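Local structure of Non-structural protein 2 (Infectious bronchitis virus, 7F52) at residues A[506-511]-A[552-557]; A[456-461]-A[485-490]. The protein is a non-structural protein of a gammacoronavirus whose precise role is not established, built as a long chain of helical and sheet-rich parts. All coordinates share one frame; numbering follows the deposited sequence.

Interaction 1 (A[506-511]-A[552-557])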
loop_
_atom_site.group_PDB
_atom_site.type_symbol
_atom_site.label_atom_id
_atom_site.label_comp_id
_atom_site.label_asym_id
_atom_site.label_seq_id
_atom_site.Cartn_x
_atom_site.Cartn_y
_atom_site.Cartn_z
ATOM N N TYR A 506 -43.398 -17.937 37.288
ATOM C CA TYR A 506 -43.493 -17.649 35.860
ATOM C C TYR A 506 -44.719 -18.277 35.193
ATOM O O TYR A 506 -44.961 -18.063 34.008
ATOM C CB TYR A 506 -42.200 -18.079 35.144
ATOM C CG TYR A 506 -40.948 -17.608 35.845
ATOM C CD1 TYR A 506 -40.639 -16.252 35.911
ATOM C CD2 TYR A 506 -40.080 -18.514 36.448
ATOM C CE1 TYR A 506 -39.503 -15.806 36.564
ATOM C CE2 TYR A 506 -38.938 -18.083 37.101
ATOM C CZ TYR A 506 -38.649 -16.724 37.156
ATOM O OH TYR A 506 -37.506 -16.283 37.807
ATOM N N LYS A 507 -45.490 -19.038 35.959
ATOM C CA LYS A 507 -46.689 -19.679 35.431
ATOM C C LYS A 507 -47.929 -19.288 36.252
ATOM O O LYS A 507 -48.968 -19.950 36.168
ATOM C CB LYS A 507 -46.604 -21.194 35.620
ATOM C CG LYS A 507 -45.860 -21.929 34.489
ATOM C CD LYS A 507 -45.023 -23.105 35.008
ATOM C CE LYS A 507 -45.535 -23.625 36.345
ATOM N NZ LYS A 507 -45.226 -25.068 36.573
ATOM N N VAL A 508 -47.815 -18.226 37.046
ATOM C CA VAL A 508 -48.984 -17.629 37.691
ATOM C C VAL A 508 -49.521 -16.615 36.667
ATOM O O VAL A 508 -48.929 -15.557 36.454
ATOM C CB VAL A 508 -48.602 -16.883 38.985
ATOM C CG1 VAL A 508 -49.812 -16.170 39.575
ATOM C CG2 VAL A 508 -47.986 -17.836 40.000
ATOM N N GLY A 509 -50.639 -16.940 36.029
ATOM C CA GLY A 509 -51.240 -16.042 35.058
ATOM C C GLY A 509 -51.586 -14.671 35.625
ATOM O O GLY A 509 -52.090 -14.544 36.753
ATOM N N GLY A 510 -51.293 -13.637 34.838
ATOM C CA GLY A 510 -51.636 -12.269 35.191
ATOM C C GLY A 510 -51.001 -11.746 36.469
ATOM O O GLY A 510 -51.476 -10.755 37.028
ATOM N N LEU A 511 -49.937 -12.404 36.930
ATOM C CA LEU A 511 -49.214 -11.965 38.127
ATOM C C LEU A 511 -48.422 -10.692 37.895
ATOM O O LEU A 511 -48.443 -9.779 38.722
ATOM C CB LEU A 511 -48.248 -13.039 38.615
ATOM C CG LEU A 511 -47.195 -12.534 39.607
ATOM C CD1 LEU A 511 -47.838 -12.019 40.896
ATOM C CD2 LEU A 511 -46.205 -13.623 39.920
ATOM N N PHE A 552 -48.751 -9.618 45.875
ATOM C CA PHE A 552 -48.440 -10.991 45.531
ATOM C C PHE A 552 -49.402 -12.053 46.037
ATOM O O PHE A 552 -48.973 -13.171 46.348
ATOM C CB PHE A 552 -47.052 -11.263 46.107
ATOM C CG PHE A 552 -46.002 -10.317 45.617
ATOM C CD1 PHE A 552 -45.700 -10.236 44.267
ATOM C CD2 PHE A 552 -45.322 -9.503 46.505
ATOM C CE1 PHE A 552 -44.743 -9.361 43.818
ATOM C CE2 PHE A 552 -44.355 -8.627 46.059
ATOM C CZ PHE A 552 -44.066 -8.559 44.712
ATOM N N GLN A 553 -50.688 -11.719 46.133
ATOM C CA GLN A 553 -51.659 -12.725 46.557
ATOM C C GLN A 553 -51.605 -13.891 45.580
ATOM O O GLN A 553 -51.382 -15.026 46.000
ATOM C CB GLN A 553 -53.088 -12.163 46.641
ATOM C CG GLN A 553 -53.509 -11.621 48.023
ATOM C CD GLN A 553 -53.245 -12.588 49.172
ATOM O OE1 GLN A 553 -53.208 -13.807 48.989
ATOM N NE2 GLN A 553 -53.062 -12.038 50.371
ATOM N N LEU A 554 -51.762 -13.596 44.286
ATOM C CA LEU A 554 -51.702 -14.614 43.235
ATOM C C LEU A 554 -50.518 -15.554 43.444
ATOM O O LEU A 554 -50.640 -16.769 43.283
ATOM C CB LEU A 554 -51.596 -13.976 41.841
ATOM C CG LEU A 554 -52.699 -13.040 41.332
ATOM C CD1 LEU A 554 -52.914 -13.220 39.827
ATOM C CD2 LEU A 554 -53.998 -13.233 42.097
ATOM N N LEU A 555 -49.376 -14.989 43.819
ATOM C CA LEU A 555 -48.171 -15.790 44.019
ATOM C C LEU A 555 -48.219 -16.573 45.338
ATOM O O LEU A 555 -47.808 -17.732 45.385
ATOM C CB LEU A 555 -46.910 -14.910 43.971
ATOM C CG LEU A 555 -45.640 -15.669 44.367
ATOM C CD1 LEU A 555 -45.325 -16.768 43.361
ATOM C CD2 LEU A 555 -44.467 -14.742 44.559
ATOM N N LEU A 556 -48.706 -15.944 46.403
ATOM C CA LEU A 556 -48.860 -16.650 47.673
ATOM C C LEU A 556 -49.804 -17.858 47.521
ATOM O O LEU A 556 -49.596 -18.906 48.141
ATOM C CB LEU A 556 -49.359 -15.697 48.766
ATOM C CG LEU A 556 -48.269 -14.782 49.357
ATOM C CD1 LEU A 556 -48.720 -14.002 50.601
ATOM C CD2 LEU A 556 -47.005 -15.592 49.654
ATOM N N ASP A 557 -50.813 -17.713 46.662
ATOM C CA ASP A 557 -51.755 -18.791 46.371
ATOM C C ASP A 557 -51.051 -19.997 45.790
ATOM O O ASP A 557 -51.058 -21.081 46.377
ATOM C CB ASP A 557 -52.839 -18.331 45.392
ATOM C CG ASP A 557 -53.784 -17.324 46.002
ATOM O OD1 ASP A 557 -53.718 -17.119 47.237
ATOM O OD2 ASP A 557 -54.599 -16.757 45.242
#

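Interaction 2 (A[456-461]-A[485-490])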
loop_
_atom_site.group_PDB
_atom_site.type_symbol
_atom_site.label_atom_id
_atom_site.label_comp_id
_atom_site.label_asym_id
_atom_site.label_seq_id
_atom_site.Cartn_x
_atom_site.Cartn_y
_atom_site.Cartn_z
ATOM N N LYS A 456 -35.236 -14.927 32.365
ATOM C CA LYS A 456 -34.053 -14.200 31.891
ATOM C C LYS A 456 -34.224 -12.722 32.230
ATOM O O LYS A 456 -33.248 -12.011 32.485
ATOM C CB LYS A 456 -33.813 -14.386 30.379
ATOM C CG LYS A 456 -34.546 -13.405 29.454
ATOM C CD LYS A 456 -33.990 -13.459 28.022
ATOM C CE LYS A 456 -34.875 -12.706 27.005
ATOM N NZ LYS A 456 -34.933 -11.223 27.196
ATOM N N SER A 457 -35.479 -12.280 32.216
ATOM C CA SER A 457 -35.877 -10.990 32.756
ATOM C C SER A 457 -35.524 -10.918 34.229
ATOM O O SER A 457 -34.898 -9.956 34.683
ATOM C CB SER A 457 -37.371 -10.768 32.543
ATOM O OG SER A 457 -37.980 -10.264 33.713
ATOM N N PHE A 458 -35.893 -11.945 34.978
ATOM C CA PHE A 458 -35.488 -11.980 36.375
ATOM C C PHE A 458 -33.962 -12.008 36.497
ATOM O O PHE A 458 -33.395 -11.491 37.451
ATOM C CB PHE A 458 -36.090 -13.188 37.097
ATOM C CG PHE A 458 -35.623 -13.331 38.519
ATOM C CD1 PHE A 458 -36.179 -12.564 39.519
ATOM C CD2 PHE A 458 -34.618 -14.227 38.850
ATOM C CE1 PHE A 458 -35.745 -12.689 40.821
ATOM C CE2 PHE A 458 -34.181 -14.358 40.156
ATOM C CZ PHE A 458 -34.740 -13.589 41.140
ATOM N N GLU A 459 -33.296 -12.620 35.530
ATOM C CA GLU A 459 -31.866 -12.841 35.657
ATOM C C GLU A 459 -31.083 -11.538 35.460
ATOM O O GLU A 459 -30.161 -11.227 36.221
ATOM C CB GLU A 459 -31.409 -13.912 34.669
ATOM C CG GLU A 459 -31.403 -15.311 35.261
ATOM C CD GLU A 459 -30.777 -15.340 36.642
ATOM O OE1 GLU A 459 -29.585 -14.978 36.751
ATOM O OE2 GLU A 459 -31.475 -15.713 37.620
ATOM N N PHE A 460 -31.465 -10.781 34.441
ATOM C CA PHE A 460 -30.919 -9.453 34.231
ATOM C C PHE A 460 -30.998 -8.564 35.477
ATOM O O PHE A 460 -29.991 -8.018 35.923
ATOM C CB PHE A 460 -31.648 -8.766 33.084
ATOM C CG PHE A 460 -31.149 -7.395 32.815
ATOM C CD1 PHE A 460 -29.945 -7.209 32.160
ATOM C CD2 PHE A 460 -31.867 -6.290 33.237
ATOM C CE1 PHE A 460 -29.465 -5.938 31.922
ATOM C CE2 PHE A 460 -31.391 -5.008 33.000
ATOM C CZ PHE A 460 -30.200 -4.833 32.345
ATOM N N TRP A 461 -32.198 -8.430 36.037
ATOM C CA TRP A 461 -32.417 -7.514 37.147
ATOM C C TRP A 461 -31.770 -8.015 38.434
ATOM O O TRP A 461 -31.459 -7.229 39.335
ATOM C CB TRP A 461 -33.922 -7.263 37.345
ATOM C CG TRP A 461 -34.500 -6.477 36.207
ATOM C CD1 TRP A 461 -35.205 -6.966 35.140
ATOM C CD2 TRP A 461 -34.374 -5.060 35.991
ATOM N NE1 TRP A 461 -35.547 -5.937 34.286
ATOM C CE2 TRP A 461 -35.039 -4.760 34.780
ATOM C CE3 TRP A 461 -33.782 -4.013 36.715
ATOM C CZ2 TRP A 461 -35.114 -3.454 34.266
ATOM C CZ3 TRP A 461 -33.867 -2.715 36.208
ATOM C CH2 TRP A 461 -34.531 -2.449 34.999
ATOM N N ALA A 485 -39.024 -4.913 42.218
ATOM C CA ALA A 485 -39.865 -5.430 43.314
ATOM C C ALA A 485 -39.771 -6.954 43.416
ATOM O O ALA A 485 -39.531 -7.498 44.500
ATOM C CB ALA A 485 -41.322 -5.002 43.137
ATOM N N ILE A 486 -39.919 -7.644 42.289
ATOM C CA ILE A 486 -39.792 -9.107 42.299
ATOM C C ILE A 486 -38.386 -9.576 42.753
ATOM O O ILE A 486 -38.278 -10.518 43.554
ATOM C CB ILE A 486 -40.138 -9.701 40.911
ATOM C CG1 ILE A 486 -41.617 -9.485 40.605
ATOM C CG2 ILE A 486 -39.818 -11.179 40.851
ATOM C CD1 ILE A 486 -41.930 -9.557 39.132
ATOM N N VAL A 487 -37.325 -8.922 42.263
ATOM C CA VAL A 487 -35.952 -9.233 42.688
ATOM C C VAL A 487 -35.743 -9.065 44.205
ATOM O O VAL A 487 -35.162 -9.938 44.863
ATOM C CB VAL A 487 -34.907 -8.342 41.930
ATOM C CG1 VAL A 487 -33.581 -8.284 42.687
ATOM C CG2 VAL A 487 -34.666 -8.855 40.509
ATOM N N ILE A 488 -36.204 -7.941 44.756
ATOM C CA ILE A 488 -36.127 -7.679 46.201
ATOM C C ILE A 488 -36.822 -8.775 47.026
ATOM O O ILE A 488 -36.307 -9.224 48.065
ATOM C CB ILE A 488 -36.782 -6.330 46.570
ATOM C CG1 ILE A 488 -36.176 -5.176 45.775
ATOM C CG2 ILE A 488 -36.687 -6.082 48.074
ATOM C CD1 ILE A 488 -34.975 -4.533 46.433
ATOM N N LEU A 489 -38.010 -9.179 46.579
ATOM C CA LEU A 489 -38.735 -10.240 47.276
ATOM C C LEU A 489 -38.101 -11.616 47.087
ATOM O O LEU A 489 -38.413 -12.549 47.831
ATOM C CB LEU A 489 -40.136 -10.455 46.690
ATOM C CG LEU A 489 -40.881 -11.711 47.171
ATOM C CD1 LEU A 489 -41.060 -11.696 48.688
ATOM C CD2 LEU A 489 -42.229 -11.834 46.485
ATOM N N ALA A 490 -37.188 -11.733 46.120
ATOM C CA ALA A 490 -36.500 -12.999 45.905
ATOM C C ALA A 490 -35.275 -12.970 46.811
ATOM O O ALA A 490 -34.788 -14.014 47.242
ATOM C CB ALA A 490 -35.993 -13.141 44.492
#

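Interaction 1 (A[506-511]-A[552-557])
The type II beta turn from Val508 to Leu511, which links helix 497-505 to helix 511-519, packs its apolar residues on the first turn of helix 553-561. Leu554 and Leu511 bury most surface here, with Val508 next. The Val508 side chain points at the helix, and its torsion (chi1 175°) sets CG1 anti to the backbone N and brings it 3.6 Å from Leu554 CB. The other methyl, CG2, stands 4.4 Å from Leu555 CD1, so one short branched residue serves two neighbouring leucines. Leu554 reaches further along the turn: its CD1 lies 3.4 Å from Gly509 O and also near Gly510 O, van der Waals contacts of a methyl with the turn's carbonyl oxygens. Gly510 suits the third position of a type II turn because its phi of 61° is easily adopted by glycine; it also serves as N-cap of helix 511-519. A weak bond from Leu511 N to Val508 O closes the turn. Beyond it, Leu511 CD1 lies between Leu554 CB, 4.3 Å away, and the edge of the Phe552 ring, near its plane and 4.4 Å from Phe552 CD1, whereas Leu511 CD2 turns to Leu555 CB at 4.3 Å. Around this patch, Leu555 also rests on Val501 and Ile505 of helix 497-505, Phe552 packs on Val515 of helix 511-519, and both Phe552 and Leu555 reach Leu489 of helix 478-491.

Interaction 2 (A[456-461]-A[485-490])
Phe458 and Val487, the residues with the largest buried areas here, join helix 455-467 to helix 478-491. With CG anti to the backbone N (chi1 176°), the Phe458 side chain extends across to the second helix, where three residues receive its ring. Ala490 CB meets the ring at its edge, near the ring plane, 3.6 Å from Phe458 CZ; a side chain this small lets the aromatic tip come close to the helix backbone. Further back, Phe458 CE1 lies 3.9 Å from Val487 CA, and Phe458 CD1 is 4.1 Å from Ile486 CG2, both approaching the ring obliquely. Val487 fits beside the ring because one methyl, CG2, sits between Phe458 and Trp461, 4.0 Å from Phe458 CE1 and 3.6 Å from Trp461 CB. Trp461 contributes the base of its side chain, while its indole leads away from 485-490 toward earlier turns of the same helix, touching Cys480, Gln483 and Met484. Phe458 also stacks with Trp498 of helix 497-505. The short segments approach to 9.8 Å between axes and cross at -77°, which concentrates the buried, apolar contact at one crossing: near-perpendicular alpha-alpha packing within an all-helical part of the chain.

Overall arrangement
Both interactions belong to the same helical region near the C-terminal end of the modelled chain, on one side of the chain's centre, with their own centres 15 Å apart. They follow in series: interaction 2 is complete before the first segment of interaction 1 begins. Three packing contacts, one by Tyr506 and two at Leu489, connect them. Tyr506, which leads into the turn of interaction 1, places its OH 3.5 Å from Phe458 CB of interaction 2. From the other segment, Phe552 CE2 lies 3.9 Å from Leu489 CD2, and Leu555 CD2 is 4.1 Å from that same methyl. Helix 478-491 therefore packs against helix 455-467 in interaction 2 and against the start of helix 553-561 through Leu489.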